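Long-range contacts in proline dehydrogenase (Bradyrhizobium japonicum USDA 110, PDB 3HAZ), which probably oxidises proline to glutamate in two steps, using an FAD-dependent proline dehydrogenase and an NAD-dependent 1-pyrroline-5-carboxylate dehydrogenase carried on one chain: residues Thr372-Val377 with Arg486-Ile491; Phe366-Met371 with Pro494-His499. All coordinates share one frame; numbering follows the deposited sequence.

Contact 1: Thr372-Val377 with Arg486-Ile491; sequences TDLNYV and RPADAI. With FAD (flavin-adenine dinucleotide), chain C.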
ATOM      1  N   THR A 372      20.078  26.196 -15.012  1.00 15.69           N
ATOM      2  CA  THR A 372      20.697  27.510 -14.881  1.00 19.04           C
ATOM      3  C   THR A 372      22.193  27.390 -15.133  1.00 27.24           C
ATOM      4  O   THR A 372      22.788  28.218 -15.825  1.00 23.07           O
ATOM      5  CB  THR A 372      20.443  28.136 -13.498  1.00 16.06           C
ATOM      6  OG1 THR A 372      19.084  28.587 -13.430  1.00 19.35           O
ATOM      7  CG2 THR A 372      21.377  29.324 -13.261  1.00 16.44           C
ATOM      8  N   ASP A 373      22.792  26.345 -14.571  1.00 22.51           N
ATOM      9  CA  ASP A 373      24.221  26.105 -14.733  1.00 23.40           C
ATOM     10  C   ASP A 373      24.577  25.851 -16.195  1.00 19.76           C
ATOM     11  O   ASP A 373      25.579  26.359 -16.686  1.00 20.45           O
ATOM     12  CB  ASP A 373      24.685  24.940 -13.850  1.00 22.73           C
ATOM     13  CG  ASP A 373      24.911  25.355 -12.408  1.00 25.24           C
ATOM     14  OD1 ASP A 373      24.964  26.578 -12.131  1.00 26.13           O
ATOM     15  OD2 ASP A 373      25.040  24.460 -11.548  1.00 25.59           O
ATOM     16  N   LEU A 374      23.748  25.068 -16.885  1.00 11.94           N
ATOM     17  CA  LEU A 374      23.917  24.840 -18.314  1.00 25.05           C
ATOM     18  C   LEU A 374      23.803  26.129 -19.117  1.00 26.22           C
ATOM     19  O   LEU A 374      24.619  26.398 -19.995  1.00 21.43           O
ATOM     20  CB  LEU A 374      22.863  23.858 -18.837  1.00 28.92           C
ATOM     21  CG  LEU A 374      23.143  22.359 -18.766  1.00 34.95           C
ATOM     22  CD1 LEU A 374      22.020  21.618 -19.455  1.00 40.89           C
ATOM     23  CD2 LEU A 374      24.479  22.026 -19.412  1.00 31.12           C
ATOM     24  N   ASN A 375      22.764  26.909 -18.842  1.00 20.38           N
ATOM     25  CA  ASN A 375      22.558  28.135 -19.597  1.00 22.92           C
ATOM     26  C   ASN A 375      23.664  29.156 -19.335  1.00 21.49           C
ATOM     27  O   ASN A 375      24.031  29.933 -20.225  1.00 21.92           O
ATOM     28  CB  ASN A 375      21.180  28.746 -19.317  1.00 18.50           C
ATOM     29  CG  ASN A 375      20.703  29.640 -20.451  1.00 28.70           C
ATOM     30  OD1 ASN A 375      20.720  29.237 -21.609  1.00 29.77           O
ATOM     31  ND2 ASN A 375      20.286  30.858 -20.124  1.00 22.20           N
ATOM     32  N   TYR A 376      24.206  29.149 -18.120  1.00 15.70           N
ATOM     33  CA  TYR A 376      25.292  30.069 -17.785  1.00 17.85           C
ATOM     34  C   TYR A 376      26.531  29.779 -18.636  1.00 23.02           C
ATOM     35  O   TYR A 376      27.134  30.691 -19.206  1.00 24.49           O
ATOM     36  CB  TYR A 376      25.638  30.002 -16.297  1.00 21.74           C
ATOM     37  CG  TYR A 376      26.645  31.046 -15.852  1.00 20.49           C
ATOM     38  CD1 TYR A 376      26.235  32.198 -15.175  1.00 17.46           C
ATOM     39  CD2 TYR A 376      28.009  30.882 -16.111  1.00 20.79           C
ATOM     40  CE1 TYR A 376      27.162  33.160 -14.764  1.00 19.69           C
ATOM     41  CE2 TYR A 376      28.935  31.834 -15.714  1.00 16.06           C
ATOM     42  CZ  TYR A 376      28.512  32.967 -15.036  1.00 22.98           C
ATOM     43  OH  TYR A 376      29.444  33.905 -14.639  1.00 17.68           O
ATOM     44  N   VAL A 377      26.911  28.510 -18.725  1.00 25.78           N
ATOM     45  CA  VAL A 377      28.079  28.146 -19.523  1.00 25.03           C
ATOM     46  C   VAL A 377      27.824  28.433 -21.004  1.00 22.95           C
ATOM     47  O   VAL A 377      28.694  28.949 -21.702  1.00 26.54           O
ATOM     48  CB  VAL A 377      28.505  26.687 -19.287  1.00 27.87           C
ATOM     49  CG1 VAL A 377      29.471  26.214 -20.375  1.00 24.70           C
ATOM     50  CG2 VAL A 377      29.128  26.555 -17.898  1.00 17.98           C
ATOM     51  N   ARG A 486      28.778  17.274 -13.771  1.00 36.53           N
ATOM     52  CA  ARG A 486      28.405  18.166 -14.862  1.00 38.24           C
ATOM     53  C   ARG A 486      26.888  18.356 -14.931  1.00 39.00           C
ATOM     54  O   ARG A 486      26.125  17.410 -14.717  1.00 33.64           O
ATOM     55  CB  ARG A 486      28.970  17.677 -16.195  1.00 42.86           C
ATOM     56  CG  ARG A 486      30.315  18.311 -16.563  1.00 52.79           C
ATOM     57  CD  ARG A 486      31.275  18.355 -15.378  1.00 51.56           C
ATOM     58  NE  ARG A 486      32.675  18.336 -15.801  1.00 55.66           N
ATOM     59  CZ  ARG A 486      33.690  17.974 -15.019  1.00 56.47           C
ATOM     60  NH1 ARG A 486      33.463  17.601 -13.767  1.00 56.54           N
ATOM     61  NH2 ARG A 486      34.932  17.980 -15.487  1.00 54.06           N
ATOM     62  N   PRO A 487      26.451  19.595 -15.202  1.00 35.59           N
ATOM     63  CA  PRO A 487      25.025  19.937 -15.256  1.00 33.99           C
ATOM     64  C   PRO A 487      24.252  19.062 -16.242  1.00 29.36           C
ATOM     65  O   PRO A 487      23.150  18.610 -15.926  1.00 24.17           O
ATOM     66  CB  PRO A 487      25.039  21.400 -15.714  1.00 34.74           C
ATOM     67  CG  PRO A 487      26.350  21.930 -15.182  1.00 29.58           C
ATOM     68  CD  PRO A 487      27.313  20.786 -15.334  1.00 32.81           C
ATOM     69  N   ALA A 488      24.823  18.828 -17.416  1.00 27.46           N
ATOM     70  CA  ALA A 488      24.194  17.971 -18.414  1.00 29.50           C
ATOM     71  C   ALA A 488      23.909  16.572 -17.865  1.00 38.34           C
ATOM     72  O   ALA A 488      22.921  15.943 -18.240  1.00 36.90           O
ATOM     73  CB  ALA A 488      25.056  17.888 -19.673  1.00 31.11           C
ATOM     74  N   ASP A 489      24.767  16.091 -16.970  1.00 39.76           N
ATOM     75  CA  ASP A 489      24.591  14.753 -16.411  1.00 40.47           C
ATOM     76  C   ASP A 489      23.524  14.712 -15.328  1.00 39.64           C
ATOM     77  O   ASP A 489      23.045  13.640 -14.957  1.00 46.35           O
ATOM     78  CB  ASP A 489      25.918  14.217 -15.877  1.00 43.04           C
ATOM     79  CG  ASP A 489      26.907  13.918 -16.986  1.00 42.08           C
ATOM     80  OD1 ASP A 489      26.455  13.603 -18.109  1.00 45.97           O
ATOM     81  OD2 ASP A 489      28.127  14.005 -16.737  1.00 35.30           O
ATOM     82  N   ALA A 490      23.155  15.884 -14.823  1.00 34.72           N
ATOM     83  CA  ALA A 490      22.096  15.980 -13.828  1.00 30.32           C
ATOM     84  C   ALA A 490      20.742  16.017 -14.520  1.00 31.66           C
ATOM     85  O   ALA A 490      19.755  15.494 -14.002  1.00 29.06           O
ATOM     86  CB  ALA A 490      22.290  17.224 -12.964  1.00 31.47           C
ATOM     87  N   ILE A 491      20.710  16.643 -15.694  1.00 34.16           N
ATOM     88  CA  ILE A 491      19.490  16.767 -16.490  1.00 36.46           C
ATOM     89  C   ILE A 491      19.227  15.511 -17.331  1.00 38.40           C
ATOM     90  O   ILE A 491      18.103  15.018 -17.388  1.00 40.44           O
ATOM     91  CB  ILE A 491      19.558  18.001 -17.428  1.00 31.61           C
ATOM     92  CG1 ILE A 491      19.719  19.290 -16.613  1.00 29.28           C
ATOM     93  CG2 ILE A 491      18.322  18.087 -18.310  1.00 36.18           C
ATOM     94  CD1 ILE A 491      18.682  19.464 -15.528  1.00 35.87           C
TER
HETATM   95  PA  FAD C2001      25.688  28.623  -7.512  1.00 18.91           P
HETATM   96  O1A FAD C2001      25.523  27.853  -6.080  1.00 21.34           O
HETATM   97  O2A FAD C2001      26.421  27.830  -8.497  1.00 25.24           O
HETATM   98  O5B FAD C2001      24.207  28.930  -8.109  1.00 22.31           O
HETATM   99  C5B FAD C2001      23.286  29.578  -7.279  1.00 24.04           C
HETATM  100  C4B FAD C2001      22.080  30.040  -8.107  1.00 20.13           C
HETATM  101  O4B FAD C2001      21.512  29.124  -9.192  1.00 18.48           O
HETATM  102  C3B FAD C2001      21.133  31.023  -7.767  1.00 19.76           C
HETATM  103  O3B FAD C2001      21.590  32.247  -7.219  1.00 17.71           O
HETATM  104  C2B FAD C2001      20.148  30.992  -8.908  1.00 19.79           C
HETATM  105  O2B FAD C2001      20.251  32.021  -9.875  1.00 18.92           O
HETATM  106  C1B FAD C2001      20.207  29.605  -9.440  1.00 19.68           C
HETATM  107  N9A FAD C2001      19.279  28.627  -8.901  1.00 23.84           N
HETATM  108  C8A FAD C2001      19.199  28.138  -7.601  1.00 22.43           C
HETATM  109  N7A FAD C2001      18.205  27.197  -7.573  1.00 17.56           N
HETATM  110  C5A FAD C2001      17.669  27.103  -8.878  1.00 18.78           C
HETATM  111  C6A FAD C2001      16.570  26.259  -9.465  1.00 19.68           C
HETATM  112  N6A FAD C2001      15.832  25.317  -8.633  1.00 21.45           N
HETATM  113  N1A FAD C2001      16.267  26.359 -10.742  1.00 22.84           N
HETATM  114  C2A FAD C2001      16.971  27.252 -11.572  1.00 18.24           C
HETATM  115  N3A FAD C2001      18.025  28.064 -11.007  1.00 24.31           N
HETATM  116  C4A FAD C2001      18.341  27.958  -9.677  1.00 20.28           C
HETATM  117  N1  FAD C2001      22.158  38.600  -9.726  1.00 17.50           N
HETATM  118  C2  FAD C2001      21.140  39.332 -10.288  1.00 14.53           C
HETATM  119  O2  FAD C2001      19.892  38.766 -10.426  1.00 20.11           O
HETATM  120  N3  FAD C2001      21.372  40.693 -10.683  1.00 23.87           N
HETATM  121  C4  FAD C2001      22.602  41.262 -10.505  1.00 19.21           C
HETATM  122  O4  FAD C2001      22.846  42.567 -10.952  1.00 21.37           O
HETATM  123  C4X FAD C2001      23.670  40.497  -9.922  1.00 17.76           C
HETATM  124  N5  FAD C2001      25.024  41.102  -9.729  1.00 17.46           N
HETATM  125  C5X FAD C2001      26.062  40.334  -9.147  1.00 22.61           C
HETATM  126  C6  FAD C2001      27.390  40.935  -8.951  1.00 20.96           C
HETATM  127  C7  FAD C2001      28.426  40.164  -8.374  1.00 21.13           C
HETATM  128  C7M FAD C2001      29.788  40.803  -8.155  1.00 18.23           C
HETATM  129  C8  FAD C2001      28.181  38.758  -7.975  1.00 25.68           C
HETATM  130  C8M FAD C2001      29.286  37.898  -7.341  1.00 22.32           C
HETATM  131  C9  FAD C2001      26.910  38.188  -8.165  1.00 21.59           C
HETATM  132  C9A FAD C2001      25.822  38.987  -8.756  1.00 22.86           C
HETATM  133  N10 FAD C2001      24.494  38.400  -8.956  1.00 20.92           N
HETATM  134  C10 FAD C2001      23.441  39.192  -9.549  1.00 17.95           C
HETATM  135  C1' FAD C2001      24.225  36.944  -8.730  1.00 19.82           C
HETATM  136  C2' FAD C2001      23.697  36.554  -7.326  1.00 19.73           C
HETATM  137  O2' FAD C2001      23.912  37.621  -6.409  1.00 17.38           O
HETATM  138  C3' FAD C2001      24.364  35.240  -6.887  1.00 20.59           C
HETATM  139  O3' FAD C2001      25.692  35.494  -6.441  1.00 21.57           O
HETATM  140  C4' FAD C2001      24.408  34.165  -8.031  1.00 25.15           C
HETATM  141  O4' FAD C2001      23.241  33.947  -8.745  1.00 20.49           O
HETATM  142  C5' FAD C2001      25.049  32.834  -7.552  1.00 22.17           C
HETATM  143  O5' FAD C2001      25.602  32.074  -8.615  1.00 29.89           O
HETATM  144  P   FAD C2001      26.913  31.117  -8.272  1.00 19.02           P
HETATM  145  O1P FAD C2001      27.478  30.426  -9.681  1.00 29.81           O
HETATM  146  O2P FAD C2001      27.942  31.914  -7.595  1.00 17.83           O
HETATM  147  O3P FAD C2001      26.416  30.031  -7.158  1.00 26.15           O
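Leu374 carries the meeting of helix 369-384 with the short helix 487-491, which run roughly antiparallel, 142° between the directions of the two short segments, with local axes 9.5 Å apart. The side chain of Leu374 crosses the proline ring of Pro487 obliquely. From CB, which sets off along the side of the second helix, the side chain turns in: CG comes 3.7 Å from Pro487 CB, and the branches then part. CD2 slips over the first turn, 3.8 Å from Ala488 N and a looser 4.2 Å from Ala488 CB. CD1 takes the other direction and ends 4.3 Å from Ile491 CG1, one turn further on, so the isobutyl group spans the face made by Pro487, Ala488 and Ile491. One residue earlier, Asp373 lends only its methylene, CB lying 3.7 Å from Pro487 CG. Its carboxylate leads elsewhere: OD1 pairs with Lys344 and OD2 with Lys369, two FAD-binding lysines whose positive charge it would partly balance. No hydrogen bond joins the two segments; the contact is apolar. On the side facing the cofactor, Thr372 OG1 lies beside its own backbone N and donates to FAD N3A of the adenine at 2.7 Å, while CG2 rests near the ribose. Helix 369-384 belongs to the proline dehydrogenase barrel, in the connection that follows strand 338-343 and leads into its parallel neighbour 390-395. Leu26 of helix 18-28 closes over Leu374, Ala488 and Ile491, and helix 399-409 flanks Val377 and Arg486.

Contact 2: Phe366-Met371 with Pro494-His499; sequences FTRKAM and PQAAAH. With FAD (flavin-adenine dinucleotide), chain C; SO4 (sulfate ion), chain F.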
ATOM      1  N   PHE A 366      14.542  29.231 -15.310  1.00 23.53           N
ATOM      2  CA  PHE A 366      14.585  27.777 -15.226  1.00 25.01           C
ATOM      3  C   PHE A 366      14.190  27.361 -13.810  1.00 18.88           C
ATOM      4  O   PHE A 366      14.307  28.151 -12.869  1.00 21.76           O
ATOM      5  CB  PHE A 366      15.977  27.256 -15.600  1.00 17.97           C
ATOM      6  CG  PHE A 366      16.419  27.660 -16.990  1.00 18.55           C
ATOM      7  CD1 PHE A 366      15.834  27.088 -18.115  1.00 17.36           C
ATOM      8  CD2 PHE A 366      17.404  28.613 -17.168  1.00 15.15           C
ATOM      9  CE1 PHE A 366      16.234  27.462 -19.392  1.00 22.28           C
ATOM     10  CE2 PHE A 366      17.801  28.997 -18.439  1.00 23.94           C
ATOM     11  CZ  PHE A 366      17.216  28.420 -19.554  1.00 22.03           C
ATOM     12  N   THR A 367      13.706  26.132 -13.658  1.00 16.34           N
ATOM     13  CA  THR A 367      13.284  25.657 -12.343  1.00 14.33           C
ATOM     14  C   THR A 367      14.159  24.531 -11.815  1.00 19.14           C
ATOM     15  O   THR A 367      13.986  24.092 -10.677  1.00 21.96           O
ATOM     16  CB  THR A 367      11.807  25.221 -12.326  1.00 24.42           C
ATOM     17  OG1 THR A 367      11.529  24.408 -13.472  1.00 25.63           O
ATOM     18  CG2 THR A 367      10.891  26.442 -12.336  1.00 19.22           C
ATOM     19  N   ARG A 368      15.081  24.045 -12.642  1.00 16.49           N
ATOM     20  CA  ARG A 368      16.119  23.149 -12.145  1.00 24.96           C
ATOM     21  C   ARG A 368      17.467  23.861 -12.157  1.00 24.06           C
ATOM     22  O   ARG A 368      17.838  24.491 -13.146  1.00 26.03           O
ATOM     23  CB  ARG A 368      16.182  21.852 -12.960  1.00 25.98           C
ATOM     24  CG  ARG A 368      15.051  20.881 -12.639  1.00 27.41           C
ATOM     25  CD  ARG A 368      15.282  19.518 -13.274  1.00 22.42           C
ATOM     26  NE  ARG A 368      16.471  18.856 -12.740  1.00 34.45           N
ATOM     27  CZ  ARG A 368      16.872  17.640 -13.100  1.00 40.75           C
ATOM     28  NH1 ARG A 368      16.175  16.949 -13.994  1.00 34.53           N
ATOM     29  NH2 ARG A 368      17.969  17.116 -12.568  1.00 36.62           N
ATOM     30  N   LYS A 369      18.194  23.747 -11.054  1.00 18.56           N
ATOM     31  CA  LYS A 369      19.451  24.462 -10.872  1.00 21.84           C
ATOM     32  C   LYS A 369      20.457  24.116 -11.971  1.00 27.31           C
ATOM     33  O   LYS A 369      21.184  24.990 -12.465  1.00 24.93           O
ATOM     34  CB  LYS A 369      20.021  24.161  -9.480  1.00 24.22           C
ATOM     35  CG  LYS A 369      21.001  25.206  -8.932  1.00 24.69           C
ATOM     36  CD  LYS A 369      22.419  24.950  -9.419  1.00 31.91           C
ATOM     37  CE  LYS A 369      23.424  25.829  -8.691  1.00 24.91           C
ATOM     38  NZ  LYS A 369      24.826  25.459  -9.029  1.00 24.77           N
ATOM     39  N   ALA A 370      20.483  22.843 -12.363  1.00 20.39           N
ATOM     40  CA  ALA A 370      21.388  22.375 -13.411  1.00 24.08           C
ATOM     41  C   ALA A 370      21.116  23.049 -14.752  1.00 24.43           C
ATOM     42  O   ALA A 370      22.025  23.202 -15.562  1.00 24.67           O
ATOM     43  CB  ALA A 370      21.305  20.857 -13.560  1.00 26.08           C
ATOM     44  N   MET A 371      19.863  23.432 -14.992  1.00 23.12           N
ATOM     45  CA  MET A 371      19.515  24.152 -16.215  1.00 20.32           C
ATOM     46  C   MET A 371      20.078  25.577 -16.188  1.00 22.69           C
ATOM     47  O   MET A 371      20.507  26.110 -17.215  1.00 22.56           O
ATOM     48  CB  MET A 371      17.996  24.171 -16.439  1.00 19.60           C
ATOM     49  CG  MET A 371      17.417  22.865 -16.991  1.00 22.10           C
ATOM     50  SD  MET A 371      18.040  22.457 -18.643  1.00 26.31           S
ATOM     51  CE  MET A 371      17.213  23.657 -19.694  1.00 20.45           C
ATOM     52  N   PRO A 494      16.103  16.166 -22.175  1.00 37.83           N
ATOM     53  CA  PRO A 494      15.372  17.416 -22.404  1.00 37.87           C
ATOM     54  C   PRO A 494      14.057  17.494 -21.631  1.00 42.61           C
ATOM     55  O   PRO A 494      13.794  18.502 -20.971  1.00 36.90           O
ATOM     56  CB  PRO A 494      15.099  17.379 -23.909  1.00 37.73           C
ATOM     57  CG  PRO A 494      16.259  16.636 -24.468  1.00 42.45           C
ATOM     58  CD  PRO A 494      16.656  15.615 -23.425  1.00 42.78           C
ATOM     59  N   GLN A 495      13.248  16.440 -21.707  1.00 44.18           N
ATOM     60  CA  GLN A 495      11.937  16.435 -21.058  1.00 43.61           C
ATOM     61  C   GLN A 495      12.045  16.503 -19.535  1.00 37.86           C
ATOM     62  O   GLN A 495      11.050  16.735 -18.842  1.00 32.80           O
ATOM     63  CB  GLN A 495      11.119  15.206 -21.483  1.00 52.78           C
ATOM     64  CG  GLN A 495      11.419  13.940 -20.695  1.00 63.89           C
ATOM     65  CD  GLN A 495      10.733  12.711 -21.273  1.00 76.49           C
ATOM     66  OE1 GLN A 495      10.172  12.753 -22.369  1.00 81.59           O
ATOM     67  NE2 GLN A 495      10.780  11.604 -20.535  1.00 74.92           N
ATOM     68  N   ALA A 496      13.255  16.304 -19.017  1.00 35.22           N
ATOM     69  CA  ALA A 496      13.501  16.399 -17.580  1.00 37.91           C
ATOM     70  C   ALA A 496      13.975  17.799 -17.173  1.00 30.79           C
ATOM     71  O   ALA A 496      14.396  18.017 -16.038  1.00 28.51           O
ATOM     72  CB  ALA A 496      14.519  15.350 -17.147  1.00 34.38           C
ATOM     73  N   ALA A 497      13.899  18.746 -18.100  1.00 31.79           N
ATOM     74  CA  ALA A 497      14.442  20.082 -17.864  1.00 25.10           C
ATOM     75  C   ALA A 497      13.744  20.799 -16.704  1.00 23.25           C
ATOM     76  O   ALA A 497      14.399  21.281 -15.777  1.00 27.73           O
ATOM     77  CB  ALA A 497      14.377  20.912 -19.141  1.00 24.44           C
ATOM     78  N   ALA A 498      12.417  20.861 -16.756  1.00 22.91           N
ATOM     79  CA  ALA A 498      11.626  21.507 -15.713  1.00 28.22           C
ATOM     80  C   ALA A 498      11.672  20.721 -14.406  1.00 31.36           C
ATOM     81  O   ALA A 498      11.818  19.504 -14.416  1.00 35.91           O
ATOM     82  CB  ALA A 498      10.188  21.668 -16.177  1.00 25.74           C
ATOM     83  N   HIS A 499      11.550  21.416 -13.279  1.00 26.69           N
ATOM     84  CA  HIS A 499      11.514  20.736 -11.989  1.00 22.77           C
ATOM     85  C   HIS A 499      10.187  20.006 -11.832  1.00 27.25           C
ATOM     86  O   HIS A 499       9.125  20.610 -11.999  1.00 26.95           O
ATOM     87  CB  HIS A 499      11.698  21.713 -10.836  1.00 26.13           C
ATOM     88  CG  HIS A 499      12.042  21.050  -9.541  1.00 35.82           C
ATOM     89  ND1 HIS A 499      11.150  20.261  -8.850  1.00 37.73           N
ATOM     90  CD2 HIS A 499      13.185  21.054  -8.812  1.00 37.22           C
ATOM     91  CE1 HIS A 499      11.726  19.807  -7.751  1.00 38.55           C
ATOM     92  NE2 HIS A 499      12.960  20.275  -7.704  1.00 37.53           N
TER
HETATM   93  PA  FAD C2001      25.688  28.623  -7.512  1.00 18.91           P
HETATM   94  O1A FAD C2001      25.523  27.853  -6.080  1.00 21.34           O
HETATM   95  O2A FAD C2001      26.421  27.830  -8.497  1.00 25.24           O
HETATM   96  O5B FAD C2001      24.207  28.930  -8.109  1.00 22.31           O
HETATM   97  C5B FAD C2001      23.286  29.578  -7.279  1.00 24.04           C
HETATM   98  C4B FAD C2001      22.080  30.040  -8.107  1.00 20.13           C
HETATM   99  O4B FAD C2001      21.512  29.124  -9.192  1.00 18.48           O
HETATM  100  C3B FAD C2001      21.133  31.023  -7.767  1.00 19.76           C
HETATM  101  O3B FAD C2001      21.590  32.247  -7.219  1.00 17.71           O
HETATM  102  C2B FAD C2001      20.148  30.992  -8.908  1.00 19.79           C
HETATM  103  O2B FAD C2001      20.251  32.021  -9.875  1.00 18.92           O
HETATM  104  C1B FAD C2001      20.207  29.605  -9.440  1.00 19.68           C
HETATM  105  N9A FAD C2001      19.279  28.627  -8.901  1.00 23.84           N
HETATM  106  C8A FAD C2001      19.199  28.138  -7.601  1.00 22.43           C
HETATM  107  N7A FAD C2001      18.205  27.197  -7.573  1.00 17.56           N
HETATM  108  C5A FAD C2001      17.669  27.103  -8.878  1.00 18.78           C
HETATM  109  C6A FAD C2001      16.570  26.259  -9.465  1.00 19.68           C
HETATM  110  N6A FAD C2001      15.832  25.317  -8.633  1.00 21.45           N
HETATM  111  N1A FAD C2001      16.267  26.359 -10.742  1.00 22.84           N
HETATM  112  C2A FAD C2001      16.971  27.252 -11.572  1.00 18.24           C
HETATM  113  N3A FAD C2001      18.025  28.064 -11.007  1.00 24.31           N
HETATM  114  C4A FAD C2001      18.341  27.958  -9.677  1.00 20.28           C
HETATM  115  N1  FAD C2001      22.158  38.600  -9.726  1.00 17.50           N
HETATM  116  C2  FAD C2001      21.140  39.332 -10.288  1.00 14.53           C
HETATM  117  O2  FAD C2001      19.892  38.766 -10.426  1.00 20.11           O
HETATM  118  N3  FAD C2001      21.372  40.693 -10.683  1.00 23.87           N
HETATM  119  C4  FAD C2001      22.602  41.262 -10.505  1.00 19.21           C
HETATM  120  O4  FAD C2001      22.846  42.567 -10.952  1.00 21.37           O
HETATM  121  C4X FAD C2001      23.670  40.497  -9.922  1.00 17.76           C
HETATM  122  N5  FAD C2001      25.024  41.102  -9.729  1.00 17.46           N
HETATM  123  C5X FAD C2001      26.062  40.334  -9.147  1.00 22.61           C
HETATM  124  C6  FAD C2001      27.390  40.935  -8.951  1.00 20.96           C
HETATM  125  C7  FAD C2001      28.426  40.164  -8.374  1.00 21.13           C
HETATM  126  C7M FAD C2001      29.788  40.803  -8.155  1.00 18.23           C
HETATM  127  C8  FAD C2001      28.181  38.758  -7.975  1.00 25.68           C
HETATM  128  C8M FAD C2001      29.286  37.898  -7.341  1.00 22.32           C
HETATM  129  C9  FAD C2001      26.910  38.188  -8.165  1.00 21.59           C
HETATM  130  C9A FAD C2001      25.822  38.987  -8.756  1.00 22.86           C
HETATM  131  N10 FAD C2001      24.494  38.400  -8.956  1.00 20.92           N
HETATM  132  C10 FAD C2001      23.441  39.192  -9.549  1.00 17.95           C
HETATM  133  C1' FAD C2001      24.225  36.944  -8.730  1.00 19.82           C
HETATM  134  C2' FAD C2001      23.697  36.554  -7.326  1.00 19.73           C
HETATM  135  O2' FAD C2001      23.912  37.621  -6.409  1.00 17.38           O
HETATM  136  C3' FAD C2001      24.364  35.240  -6.887  1.00 20.59           C
HETATM  137  O3' FAD C2001      25.692  35.494  -6.441  1.00 21.57           O
HETATM  138  C4' FAD C2001      24.408  34.165  -8.031  1.00 25.15           C
HETATM  139  O4' FAD C2001      23.241  33.947  -8.745  1.00 20.49           O
HETATM  140  C5' FAD C2001      25.049  32.834  -7.552  1.00 22.17           C
HETATM  141  O5' FAD C2001      25.602  32.074  -8.615  1.00 29.89           O
HETATM  142  P   FAD C2001      26.913  31.117  -8.272  1.00 19.02           P
HETATM  143  O1P FAD C2001      27.478  30.426  -9.681  1.00 29.81           O
HETATM  144  O2P FAD C2001      27.942  31.914  -7.595  1.00 17.83           O
HETATM  145  O3P FAD C2001      26.416  30.031  -7.158  1.00 26.15           O
HETATM  146  S   SO4 F1001      19.067  19.685 -10.003  1.00 52.23           S
HETATM  147  O1  SO4 F1001      19.538  18.396 -10.511  1.00 59.94           O
HETATM  148  O2  SO4 F1001      17.605  19.722  -9.982  1.00 44.56           O
HETATM  149  O3  SO4 F1001      19.575  19.861  -8.647  1.00 62.06           O
HETATM  150  O4  SO4 F1001      19.567  20.738 -10.876  1.00 44.63           O
HETATM  151  O   HOH W   1      14.259  24.234 -15.927  1.00 23.66           O
HETATM  152  O   HOH W   2       8.306  23.266 -13.533  1.00 46.25           O
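At the N-terminus of helix 369-384 in the TIM-barrel-type proline dehydrogenase domain, with Arg368 as N-cap residue, the chain meets the 3-10 turn Pro494-Ala496 and the loop that follows it to His499. Two direct hydrogen bonds join them. His499 N donates almost straight (174°) to Thr367 OG1 at 3.0 Å, the hydroxyl sitting between its own backbone N and carbonyl carbon. Arg368, bent at chi3 (64°), brings NH1 to Ala496 O at 2.9 Å, approaching from above the carbonyl plane. A water accepts from Thr367 N and donates to Ala497 O, 3.0 Å each; a second donates to His499 O and has a weak link to Thr367 OG1. Among apolar contacts, Met371 folds back at chi2 and chi3 so that SD and CE both lie 4.0 Å from Ala497 CB, while Arg368 CG and His499 CB pack at 3.9 Å. Ionic and ligand bonds fill the rest. Arg368 NE and NH2 grip a sulfate, probably from the crystallisation liquor, which Ala370 N also binds; Ala490 is a further partner of the guanidinium. Lys369 NZ binds the FAD phosphate oxygen O2A. Thr367 O receives the adenine amino group FAD N6A at 3.0 Å, and His499 CB lies 3.3 Å from that same Thr367 O.

Contacts 1 and 2 follow one another along the start of helix 369-384, their centres 9 Å apart, and their second segments come later in the chain than 440-448, the last strand of the parallel barrel sheet. Arg368 ties them: its NH2 reaches Ala490 O at 2.8 Å, a probable hydrogen bond, while Ile491 CD1 packs 3.5 Å from Arg368 CZ. Pro487 CB also lies 3.5 Å from Ala370 O, and Asn375 CB 3.5 Å from Phe366 CE2. Both contacts back onto the adenine end of FAD, far along the cofactor from its isoalloxazine ring: contact 1 supplies a partner for adenine N3A, contact 2 one for N6A. Helix 18-28 borders both.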